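Local coordinates for protein tyrocidine synthetase 3 (Brevibacillus brevis, PDB 2JGP) that probably forms peptide bonds between carrier-bound intermediates in nonribosomal synthesis of the antibiotic tyrocidine, through a peptidyl carrier and condensation bidomain, at residues I308-L321 with S496-P510. Sequence-based numbering, arbitrary orientation.
Sequences IGAGKALTEGLHQL and SRHFLTIAASIVQNP
L314 leaves its helix with CG opposite the backbone N (chi1 -177°), which carries both methyls onto helix 496-508, where the side chain sits as a knob in the hole formed by L500, A503, A504 and V507. Its CD1 rests on the backbone of A504, 3.8 Å from CA, while CD2 lies 4.1 Å from A503 CB. L500 has its CG beside the backbone N and opposite the carbonyl carbon (chi1 -62°), and both its methyls meet residues just before helix 312-321: CD2 packs 3.8 Å from A310 CB, and CD1 lies against G309 O and I308 CG2. I308 continues this seam, with CG2 over S496 CB at 3.9 Å.

One helical turn beyond L314, V507 CG1 lies 3.9 Å from G317 CA, where a side chain would stand, and CG2 turns to L318. That methyl is pressed tightly against L318 CD2, at 3.5 Å, the two side chains crossing at roughly a right angle. L321 ends the interface; its CD1 meets P510 CG at 3.5 Å, just past the end of the helix, as the two side chains run past one another in opposite directions.

No hydrogen bond joins the segments, and the side chains that meet are apolar almost throughout. F387 of helix 387-403 touches both L321 and I506, and L329 of helix 329-345 touches L318. Helix 489-508 packs on a mixed sheet through S496 and F499, while strand 303-309 at the outer edge of that sheet leads to helix 312-325. The helices, inclined at 51° with axes 9.5 Å apart, are thus joined by one knob, L314, and otherwise by ordinary apolar packing, within the α/β architecture of the condensation domain, a member of the CoA-dependent acyltransferase superfamily.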
ATOM      1  N   ILE A 308       6.971  -1.247 -20.689  1.00 60.63           N
ATOM      2  CA  ILE A 308       6.449  -1.798 -21.939  1.00 60.36           C
ATOM      3  C   ILE A 308       4.932  -1.949 -21.845  1.00 59.95           C
ATOM      4  O   ILE A 308       4.403  -2.275 -20.783  1.00 59.57           O
ATOM      5  CB  ILE A 308       7.112  -3.160 -22.278  1.00 60.54           C
ATOM      6  CG1 ILE A 308       6.713  -3.626 -23.683  1.00 61.61           C
ATOM      7  CG2 ILE A 308       6.746  -4.214 -21.249  1.00 60.59           C
ATOM      8  CD1 ILE A 308       7.627  -4.685 -24.256  1.00 61.97           C
ATOM      9  N   GLY A 309       4.243  -1.693 -22.956  1.00 59.59           N
ATOM     10  CA  GLY A 309       2.790  -1.839 -23.017  1.00 59.58           C
ATOM     11  C   GLY A 309       2.378  -3.275 -23.263  1.00 59.60           C
ATOM     12  O   GLY A 309       3.006  -3.975 -24.057  1.00 59.62           O
ATOM     13  N   ALA A 310       1.314  -3.710 -22.593  1.00 59.60           N
ATOM     14  CA  ALA A 310       0.797  -5.075 -22.746  1.00 59.62           C
ATOM     15  C   ALA A 310      -0.079  -5.225 -23.992  1.00 59.66           C
ATOM     16  O   ALA A 310      -0.312  -6.339 -24.464  1.00 60.02           O
ATOM     17  CB  ALA A 310       0.016  -5.479 -21.509  1.00 59.48           C
ATOM     18  N   GLY A 311      -0.566  -4.102 -24.517  1.00 59.49           N
ATOM     19  CA  GLY A 311      -1.501  -4.105 -25.634  1.00 59.14           C
ATOM     20  C   GLY A 311      -2.936  -4.188 -25.142  1.00 58.92           C
ATOM     21  O   GLY A 311      -3.205  -4.743 -24.074  1.00 58.76           O
ATOM     22  N   LYS A 312      -3.858  -3.639 -25.928  1.00 58.59           N
ATOM     23  CA  LYS A 312      -5.283  -3.646 -25.578  1.00 58.42           C
ATOM     24  C   LYS A 312      -5.871  -5.050 -25.477  1.00 57.95           C
ATOM     25  O   LYS A 312      -6.619  -5.348 -24.544  1.00 57.92           O
ATOM     26  CB  LYS A 312      -6.086  -2.855 -26.612  1.00 58.69           C
ATOM     27  CG  LYS A 312      -5.854  -1.373 -26.546  1.00 59.57           C
ATOM     28  CD  LYS A 312      -6.682  -0.626 -27.566  1.00 60.66           C
ATOM     29  CE  LYS A 312      -6.314   0.851 -27.575  1.00 61.41           C
ATOM     30  NZ  LYS A 312      -7.037   1.599 -28.638  1.00 62.00           N
ATOM     31  N   ALA A 313      -5.544  -5.901 -26.446  1.00 57.48           N
ATOM     32  CA  ALA A 313      -6.140  -7.234 -26.538  1.00 57.13           C
ATOM     33  C   ALA A 313      -5.810  -8.084 -25.315  1.00 56.89           C
ATOM     34  O   ALA A 313      -6.695  -8.706 -24.730  1.00 56.55           O
ATOM     35  CB  ALA A 313      -5.669  -7.933 -27.806  1.00 57.06           C
ATOM     36  N   LEU A 314      -4.536  -8.107 -24.934  1.00 56.53           N
ATOM     37  CA  LEU A 314      -4.100  -8.880 -23.766  1.00 56.56           C
ATOM     38  C   LEU A 314      -4.667  -8.332 -22.459  1.00 56.78           C
ATOM     39  O   LEU A 314      -5.070  -9.102 -21.570  1.00 56.64           O
ATOM     40  CB  LEU A 314      -2.573  -8.911 -23.689  1.00 56.33           C
ATOM     41  CG  LEU A 314      -1.962  -9.740 -22.558  1.00 56.13           C
ATOM     42  CD1 LEU A 314      -2.525 -11.157 -22.513  1.00 55.91           C
ATOM     43  CD2 LEU A 314      -0.445  -9.760 -22.729  1.00 55.56           C
ATOM     44  N   THR A 315      -4.686  -7.008 -22.336  1.00 56.85           N
ATOM     45  CA  THR A 315      -5.268  -6.354 -21.162  1.00 57.22           C
ATOM     46  C   THR A 315      -6.714  -6.791 -20.960  1.00 57.50           C
ATOM     47  O   THR A 315      -7.120  -7.109 -19.847  1.00 57.72           O
ATOM     48  CB  THR A 315      -5.204  -4.813 -21.280  1.00 57.24           C
ATOM     49  OG1 THR A 315      -3.836  -4.405 -21.373  1.00 56.81           O
ATOM     50  CG2 THR A 315      -5.847  -4.139 -20.064  1.00 57.51           C
ATOM     51  N   GLU A 316      -7.478  -6.822 -22.046  1.00 57.92           N
ATOM     52  CA  GLU A 316      -8.877  -7.241 -21.994  1.00 58.27           C
ATOM     53  C   GLU A 316      -9.003  -8.722 -21.624  1.00 57.94           C
ATOM     54  O   GLU A 316      -9.868  -9.097 -20.839  1.00 58.15           O
ATOM     55  CB  GLU A 316      -9.554  -6.978 -23.335  1.00 58.72           C
ATOM     56  CG  GLU A 316     -11.056  -7.114 -23.288  1.00 60.61           C
ATOM     57  CD  GLU A 316     -11.703  -6.886 -24.635  1.00 63.19           C
ATOM     58  OE1 GLU A 316     -12.620  -6.039 -24.710  1.00 65.92           O
ATOM     59  OE2 GLU A 316     -11.297  -7.550 -25.618  1.00 65.22           O
ATOM     60  N   GLY A 317      -8.137  -9.559 -22.190  1.00 57.60           N
ATOM     61  CA  GLY A 317      -8.136 -10.983 -21.880  1.00 57.32           C
ATOM     62  C   GLY A 317      -7.840 -11.263 -20.419  1.00 57.02           C
ATOM     63  O   GLY A 317      -8.450 -12.141 -19.814  1.00 56.30           O
ATOM     64  N   LEU A 318      -6.894 -10.512 -19.849  1.00 56.86           N
ATOM     65  CA  LEU A 318      -6.552 -10.653 -18.437  1.00 56.81           C
ATOM     66  C   LEU A 318      -7.734 -10.270 -17.548  1.00 57.26           C
ATOM     67  O   LEU A 318      -8.038 -10.971 -16.577  1.00 57.12           O
ATOM     68  CB  LEU A 318      -5.311  -9.811 -18.100  1.00 56.94           C
ATOM     69  CG  LEU A 318      -4.016 -10.326 -18.738  1.00 56.51           C
ATOM     70  CD1 LEU A 318      -2.888  -9.297 -18.627  1.00 56.55           C
ATOM     71  CD2 LEU A 318      -3.598 -11.643 -18.106  1.00 57.87           C
ATOM     72  N   HIS A 319      -8.412  -9.176 -17.893  1.00 57.46           N
ATOM     73  CA  HIS A 319      -9.644  -8.783 -17.193  1.00 58.03           C
ATOM     74  C   HIS A 319     -10.692  -9.892 -17.238  1.00 58.13           C
ATOM     75  O   HIS A 319     -11.294 -10.218 -16.217  1.00 58.35           O
ATOM     76  CB  HIS A 319     -10.233  -7.492 -17.779  1.00 57.95           C
ATOM     77  CG  HIS A 319      -9.625  -6.243 -17.223  1.00 59.10           C
ATOM     78  ND1 HIS A 319      -9.876  -5.803 -15.940  1.00 59.76           N
ATOM     79  CD2 HIS A 319      -8.770  -5.345 -17.769  1.00 60.21           C
ATOM     80  CE1 HIS A 319      -9.207  -4.683 -15.723  1.00 60.58           C
ATOM     81  NE2 HIS A 319      -8.525  -4.388 -16.815  1.00 60.52           N
ATOM     82  N   GLN A 320     -10.900 -10.477 -18.415  1.00 58.59           N
ATOM     83  CA  GLN A 320     -11.891 -11.542 -18.566  1.00 58.86           C
ATOM     84  C   GLN A 320     -11.468 -12.814 -17.821  1.00 58.70           C
ATOM     85  O   GLN A 320     -12.316 -13.523 -17.278  1.00 58.47           O
ATOM     86  CB  GLN A 320     -12.149 -11.839 -20.044  1.00 59.43           C
ATOM     87  CG  GLN A 320     -12.798 -10.684 -20.806  1.00 60.83           C
ATOM     88  CD  GLN A 320     -14.304 -10.555 -20.566  1.00 63.50           C
ATOM     89  OE1 GLN A 320     -14.862 -11.142 -19.633  1.00 65.73           O
ATOM     90  NE2 GLN A 320     -14.968  -9.783 -21.423  1.00 65.17           N
ATOM     91  N   LEU A 321     -10.163 -13.099 -17.784  1.00 58.42           N
ATOM     92  CA  LEU A 321      -9.660 -14.251 -17.023  1.00 58.37           C
ATOM     93  C   LEU A 321      -9.958 -14.086 -15.530  1.00 58.34           C
ATOM     94  O   LEU A 321     -10.372 -15.039 -14.857  1.00 57.95           O
ATOM     95  CB  LEU A 321      -8.152 -14.444 -17.234  1.00 58.49           C
ATOM     96  CG  LEU A 321      -7.526 -15.580 -16.409  1.00 58.39           C
ATOM     97  CD1 LEU A 321      -8.167 -16.919 -16.739  1.00 58.69           C
ATOM     98  CD2 LEU A 321      -6.024 -15.629 -16.616  1.00 58.40           C
ATOM     99  N   SER A 496      10.560  -8.556 -18.935  1.00 58.51           N
ATOM    100  CA  SER A 496       9.229  -7.975 -19.135  1.00 58.63           C
ATOM    101  C   SER A 496       8.457  -8.649 -20.274  1.00 58.56           C
ATOM    102  O   SER A 496       7.274  -8.948 -20.124  1.00 58.11           O
ATOM    103  CB  SER A 496       9.345  -6.475 -19.406  1.00 58.61           C
ATOM    104  OG  SER A 496      10.037  -5.822 -18.353  1.00 60.13           O
ATOM    105  N   ARG A 497       9.127  -8.879 -21.405  1.00 58.76           N
ATOM    106  CA  ARG A 497       8.528  -9.598 -22.533  1.00 58.63           C
ATOM    107  C   ARG A 497       8.096 -11.000 -22.115  1.00 58.54           C
ATOM    108  O   ARG A 497       7.056 -11.484 -22.552  1.00 57.92           O
ATOM    109  CB  ARG A 497       9.505  -9.703 -23.715  1.00 59.14           C
ATOM    110  CG  ARG A 497       9.873  -8.371 -24.367  1.00 59.58           C
ATOM    111  CD  ARG A 497      10.514  -8.564 -25.744  1.00 61.00           C
ATOM    112  NE  ARG A 497      11.804  -9.260 -25.683  1.00 61.52           N
ATOM    113  CZ  ARG A 497      12.976  -8.684 -25.410  1.00 62.38           C
ATOM    114  NH1 ARG A 497      13.062  -7.378 -25.161  1.00 62.11           N
ATOM    115  NH2 ARG A 497      14.080  -9.425 -25.382  1.00 62.41           N
ATOM    116  N   HIS A 498       8.906 -11.649 -21.277  1.00 58.43           N
ATOM    117  CA  HIS A 498       8.575 -12.975 -20.766  1.00 58.75           C
ATOM    118  C   HIS A 498       7.330 -12.952 -19.879  1.00 58.38           C
ATOM    119  O   HIS A 498       6.539 -13.895 -19.900  1.00 58.87           O
ATOM    120  CB  HIS A 498       9.761 -13.599 -20.024  1.00 58.97           C
ATOM    121  CG  HIS A 498      10.851 -14.084 -20.932  1.00 59.64           C
ATOM    122  ND1 HIS A 498      10.671 -14.261 -22.287  1.00 60.39           N
ATOM    123  CD2 HIS A 498      12.126 -14.455 -20.673  1.00 60.09           C
ATOM    124  CE1 HIS A 498      11.796 -14.700 -22.826  1.00 60.55           C
ATOM    125  NE2 HIS A 498      12.694 -14.829 -21.867  1.00 60.38           N
ATOM    126  N   PHE A 499       7.138 -11.877 -19.120  1.00 58.11           N
ATOM    127  CA  PHE A 499       5.897 -11.715 -18.360  1.00 57.79           C
ATOM    128  C   PHE A 499       4.691 -11.689 -19.307  1.00 57.44           C
ATOM    129  O   PHE A 499       3.665 -12.328 -19.043  1.00 57.12           O
ATOM    130  CB  PHE A 499       5.911 -10.444 -17.503  1.00 57.91           C
ATOM    131  CG  PHE A 499       4.625 -10.221 -16.749  1.00 57.59           C
ATOM    132  CD1 PHE A 499       4.399 -10.858 -15.537  1.00 57.87           C
ATOM    133  CD2 PHE A 499       3.630  -9.405 -17.268  1.00 57.80           C
ATOM    134  CE1 PHE A 499       3.206 -10.673 -14.849  1.00 57.86           C
ATOM    135  CE2 PHE A 499       2.429  -9.216 -16.587  1.00 58.67           C
ATOM    136  CZ  PHE A 499       2.222  -9.852 -15.376  1.00 58.39           C
ATOM    137  N   LEU A 500       4.820 -10.944 -20.402  1.00 57.08           N
ATOM    138  CA  LEU A 500       3.735 -10.817 -21.371  1.00 56.85           C
ATOM    139  C   LEU A 500       3.471 -12.124 -22.108  1.00 56.83           C
ATOM    140  O   LEU A 500       2.331 -12.409 -22.455  1.00 56.15           O
ATOM    141  CB  LEU A 500       4.025  -9.705 -22.381  1.00 56.93           C
ATOM    142  CG  LEU A 500       4.150  -8.294 -21.807  1.00 56.90           C
ATOM    143  CD1 LEU A 500       4.497  -7.310 -22.919  1.00 56.27           C
ATOM    144  CD2 LEU A 500       2.875  -7.885 -21.083  1.00 56.61           C
ATOM    145  N   THR A 501       4.520 -12.908 -22.360  1.00 56.81           N
ATOM    146  CA  THR A 501       4.340 -14.224 -22.965  1.00 57.18           C
ATOM    147  C   THR A 501       3.595 -15.154 -21.995  1.00 57.03           C
ATOM    148  O   THR A 501       2.669 -15.855 -22.394  1.00 56.68           O
ATOM    149  CB  THR A 501       5.680 -14.854 -23.433  1.00 57.46           C
ATOM    150  OG1 THR A 501       6.564 -15.017 -22.321  1.00 60.43           O
ATOM    151  CG2 THR A 501       6.358 -13.972 -24.468  1.00 56.09           C
ATOM    152  N   ILE A 502       3.980 -15.136 -20.719  1.00 56.73           N
ATOM    153  CA  ILE A 502       3.286 -15.937 -19.714  1.00 56.58           C
ATOM    154  C   ILE A 502       1.816 -15.509 -19.639  1.00 56.36           C
ATOM    155  O   ILE A 502       0.914 -16.351 -19.630  1.00 56.19           O
ATOM    156  CB  ILE A 502       3.961 -15.828 -18.323  1.00 56.79           C
ATOM    157  CG1 ILE A 502       5.305 -16.561 -18.328  1.00 56.83           C
ATOM    158  CG2 ILE A 502       3.054 -16.413 -17.236  1.00 56.82           C
ATOM    159  CD1 ILE A 502       6.217 -16.182 -17.172  1.00 57.90           C
ATOM    160  N   ALA A 503       1.590 -14.199 -19.613  1.00 56.00           N
ATOM    161  CA  ALA A 503       0.245 -13.635 -19.539  1.00 56.03           C
ATOM    162  C   ALA A 503      -0.623 -14.076 -20.718  1.00 55.95           C
ATOM    163  O   ALA A 503      -1.775 -14.462 -20.537  1.00 56.18           O
ATOM    164  CB  ALA A 503       0.314 -12.108 -19.469  1.00 55.65           C
ATOM    165  N   ALA A 504      -0.060 -14.025 -21.921  1.00 56.09           N
ATOM    166  CA  ALA A 504      -0.776 -14.433 -23.133  1.00 56.16           C
ATOM    167  C   ALA A 504      -1.167 -15.911 -23.075  1.00 56.51           C
ATOM    168  O   ALA A 504      -2.299 -16.278 -23.408  1.00 56.44           O
ATOM    169  CB  ALA A 504       0.076 -14.152 -24.368  1.00 56.20           C
ATOM    170  N   SER A 505      -0.233 -16.743 -22.626  1.00 57.07           N
ATOM    171  CA  SER A 505      -0.434 -18.191 -22.550  1.00 57.54           C
ATOM    172  C   SER A 505      -1.529 -18.594 -21.562  1.00 57.41           C
ATOM    173  O   SER A 505      -2.342 -19.473 -21.852  1.00 57.13           O
ATOM    174  CB  SER A 505       0.874 -18.875 -22.149  1.00 57.63           C
ATOM    175  OG  SER A 505       1.918 -18.515 -23.034  1.00 60.05           O
ATOM    176  N   ILE A 506      -1.545 -17.958 -20.391  1.00 57.38           N
ATOM    177  CA  ILE A 506      -2.542 -18.277 -19.368  1.00 57.53           C
ATOM    178  C   ILE A 506      -3.935 -17.752 -19.746  1.00 57.62           C
ATOM    179  O   ILE A 506      -4.942 -18.347 -19.362  1.00 57.18           O
ATOM    180  CB  ILE A 506      -2.114 -17.817 -17.943  1.00 57.74           C
ATOM    181  CG1 ILE A 506      -1.982 -16.295 -17.836  1.00 58.22           C
ATOM    182  CG2 ILE A 506      -0.797 -18.471 -17.556  1.00 57.65           C
ATOM    183  CD1 ILE A 506      -3.304 -15.548 -17.896  1.00 59.55           C
ATOM    184  N   VAL A 507      -3.994 -16.658 -20.507  1.00 57.57           N
ATOM    185  CA  VAL A 507      -5.270 -16.184 -21.056  1.00 57.50           C
ATOM    186  C   VAL A 507      -5.790 -17.169 -22.124  1.00 57.78           C
ATOM    187  O   VAL A 507      -6.988 -17.490 -22.161  1.00 57.61           O
ATOM    188  CB  VAL A 507      -5.149 -14.753 -21.644  1.00 57.33           C
ATOM    189  CG1 VAL A 507      -6.372 -14.398 -22.488  1.00 56.94           C
ATOM    190  CG2 VAL A 507      -4.983 -13.734 -20.524  1.00 57.00           C
ATOM    191  N   GLN A 508      -4.884 -17.641 -22.982  1.00 58.08           N
ATOM    192  CA  GLN A 508      -5.203 -18.669 -23.984  1.00 58.41           C
ATOM    193  C   GLN A 508      -5.751 -19.937 -23.329  1.00 58.35           C
ATOM    194  O   GLN A 508      -6.757 -20.493 -23.774  1.00 58.24           O
ATOM    195  CB  GLN A 508      -3.946 -19.023 -24.796  1.00 58.61           C
ATOM    196  CG  GLN A 508      -4.153 -20.079 -25.910  1.00 59.77           C
ATOM    197  CD  GLN A 508      -2.847 -20.670 -26.420  1.00 61.58           C
ATOM    198  OE1 GLN A 508      -2.834 -21.440 -27.384  1.00 63.88           O
ATOM    199  NE2 GLN A 508      -1.739 -20.305 -25.783  1.00 63.22           N
ATOM    200  N   ASN A 509      -5.076 -20.388 -22.274  1.00 58.34           N
ATOM    201  CA  ASN A 509      -5.421 -21.636 -21.597  1.00 58.47           C
ATOM    202  C   ASN A 509      -5.066 -21.566 -20.111  1.00 58.42           C
ATOM    203  O   ASN A 509      -3.934 -21.895 -19.735  1.00 58.18           O
ATOM    204  CB  ASN A 509      -4.690 -22.809 -22.261  1.00 58.48           C
ATOM    205  CG  ASN A 509      -5.016 -24.150 -21.617  1.00 59.04           C
ATOM    206  OD1 ASN A 509      -5.932 -24.264 -20.797  1.00 59.20           O
ATOM    207  ND2 ASN A 509      -4.258 -25.176 -21.989  1.00 60.19           N
ATOM    208  N   PRO A 510      -6.028 -21.145 -19.266  1.00 58.66           N
ATOM    209  CA  PRO A 510      -5.791 -21.012 -17.826  1.00 58.99           C
ATOM    210  C   PRO A 510      -5.477 -22.328 -17.113  1.00 59.31           C
ATOM    211  O   PRO A 510      -4.968 -22.304 -15.998  1.00 59.67           O
ATOM    212  CB  PRO A 510      -7.104 -20.436 -17.289  1.00 59.05           C
ATOM    213  CG  PRO A 510      -7.877 -19.986 -18.469  1.00 59.07           C
ATOM    214  CD  PRO A 510      -7.401 -20.753 -19.637  1.00 58.58           C
TER